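Local coordinates for aminoacyl carrier protein (Agrobacterium tumefaciens, PDB 4H2W), which carries L-alanine, glycine or L-serine as a thioester on a 4'-phosphopantetheine arm, after charging by a partner ligase, at residues V59-G64 with K81-I86. Sequence-based numbering, arbitrary orientation.
Sequences VQLMLG and KSFASI
M62 on helix 55-68 and F83, in the loop that leads into helix 86-94, make the nearest backbone approach, 7.8 Å between their CA atoms, a separation bridged by the ring of F83. The helix is regular here, with L63 N hydrogen-bonded to V59 O and G64 N to Q60 O. No hydrogen bond joins the two segments; the touching pairs are carbon atoms of L61, M62 and F83, and the 141 Å² of buried surface involves just these three residues. F83 turns its CB toward the helix; with CG anti to its own carbonyl carbon (chi1 -63°), the ring extends across the gap and sets its far end against M62. There CZ comes to 3.4 Å from M62 CG, and CE2 lies 3.6 Å from M62 CA, which places the ring against the root of the methionine and the helix backbone. M62 departs from that point: its chain bends at chi2 (-84°), and the sulfur and terminal methyl lead away from the loop. L61 touches the ring farther back, its CD2 4.1 Å from F83 CD2, as the two side chains run past each other in opposite directions.

In the helical bundle of a carrier protein, this joins the helix that starts at the predicted phosphopantetheine-attachment serine, S55, to the connection before the last helix. The F83 side chain is about 10 Å from that of S55 and equally far from a bound 4'-phosphopantetheine, so it does not touch the cofactor; the contact is buried near the centre of the chain, and an apolar side chain of a neighbouring protein chain also packs on F83. I89 of helix 86-94 meets both L61 and F83, I28 and L29 of helix 21-32 reach L61, and the F73 ring meets that of F83 with planes at about 50° and also touches M62.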
# COMPACT_ATOMS: atom_id res chain seq x y z
N VAL C 59 2.01 0.52 -32.68
CA VAL C 59 3.06 1.33 -32.10
C VAL C 59 4.42 0.64 -32.25
O VAL C 59 5.43 1.30 -32.48
CB VAL C 59 2.74 1.65 -30.63
CG1 VAL C 59 3.90 2.37 -29.99
CG2 VAL C 59 1.48 2.51 -30.56
N GLN C 60 4.44 -0.68 -32.14
CA GLN C 60 5.64 -1.45 -32.45
C GLN C 60 5.98 -1.28 -33.93
O GLN C 60 7.13 -1.01 -34.28
CB GLN C 60 5.44 -2.93 -32.12
CG GLN C 60 5.39 -3.24 -30.63
CD GLN C 60 6.67 -2.84 -29.92
OE1 GLN C 60 7.73 -3.42 -30.15
NE2 GLN C 60 6.58 -1.83 -29.06
N LEU C 61 4.98 -1.45 -34.79
CA LEU C 61 5.13 -1.25 -36.23
C LEU C 61 5.72 0.11 -36.53
O LEU C 61 6.65 0.23 -37.32
CB LEU C 61 3.78 -1.37 -36.93
CG LEU C 61 3.75 -0.86 -38.37
CD1 LEU C 61 4.62 -1.75 -39.26
CD2 LEU C 61 2.32 -0.80 -38.90
N MET C 62 5.17 1.13 -35.89
CA MET C 62 5.66 2.50 -36.02
C MET C 62 7.13 2.58 -35.60
O MET C 62 7.91 3.32 -36.21
CB MET C 62 4.80 3.44 -35.17
CG MET C 62 5.27 4.88 -35.10
SD MET C 62 6.52 5.15 -33.83
CE MET C 62 6.71 6.91 -33.93
N LEU C 63 7.50 1.84 -34.56
CA LEU C 63 8.88 1.81 -34.10
C LEU C 63 9.77 1.05 -35.09
O LEU C 63 10.96 1.34 -35.22
CB LEU C 63 8.98 1.19 -32.70
CG LEU C 63 8.38 1.98 -31.53
CD1 LEU C 63 8.49 1.21 -30.22
CD2 LEU C 63 9.03 3.35 -31.41
N GLY C 64 9.18 0.08 -35.77
CA GLY C 64 9.89 -0.66 -36.81
C GLY C 64 10.16 0.19 -38.03
O GLY C 64 11.25 0.14 -38.60
N LYS C 81 -4.37 7.23 -38.38
CA LYS C 81 -4.50 7.54 -39.81
C LYS C 81 -3.21 7.27 -40.60
O LYS C 81 -3.26 6.73 -41.71
CB LYS C 81 -4.95 8.98 -40.01
N SER C 82 -2.07 7.65 -40.03
CA SER C 82 -0.77 7.43 -40.67
C SER C 82 -0.44 5.95 -40.89
O SER C 82 0.44 5.62 -41.69
CB SER C 82 0.34 8.08 -39.87
OG SER C 82 0.19 9.49 -39.84
N PHE C 83 -1.14 5.06 -40.20
CA PHE C 83 -0.79 3.64 -40.23
C PHE C 83 -1.98 2.77 -40.62
O PHE C 83 -2.00 1.57 -40.34
CB PHE C 83 -0.20 3.20 -38.88
CG PHE C 83 1.09 3.90 -38.54
CD1 PHE C 83 1.07 5.15 -37.93
CD2 PHE C 83 2.31 3.32 -38.84
CE1 PHE C 83 2.25 5.81 -37.64
CE2 PHE C 83 3.49 3.97 -38.55
CZ PHE C 83 3.46 5.22 -37.95
N ALA C 84 -2.97 3.40 -41.25
CA ALA C 84 -4.20 2.72 -41.64
C ALA C 84 -3.94 1.71 -42.75
O ALA C 84 -4.60 0.67 -42.83
CB ALA C 84 -5.24 3.74 -42.09
N SER C 85 -2.97 2.01 -43.60
CA SER C 85 -2.65 1.15 -44.72
C SER C 85 -1.19 1.32 -45.12
O SER C 85 -0.56 2.34 -44.82
CB SER C 85 -3.55 1.48 -45.92
OG SER C 85 -3.20 2.74 -46.48
N ILE C 86 -0.66 0.31 -45.81
CA ILE C 86 0.69 0.35 -46.34
C ILE C 86 0.92 1.61 -47.17
O ILE C 86 1.95 2.29 -47.03
CB ILE C 86 0.96 -0.91 -47.20
CG1 ILE C 86 0.85 -2.16 -46.33
CG2 ILE C 86 2.31 -0.82 -47.90
CD1 ILE C 86 0.85 -3.44 -47.10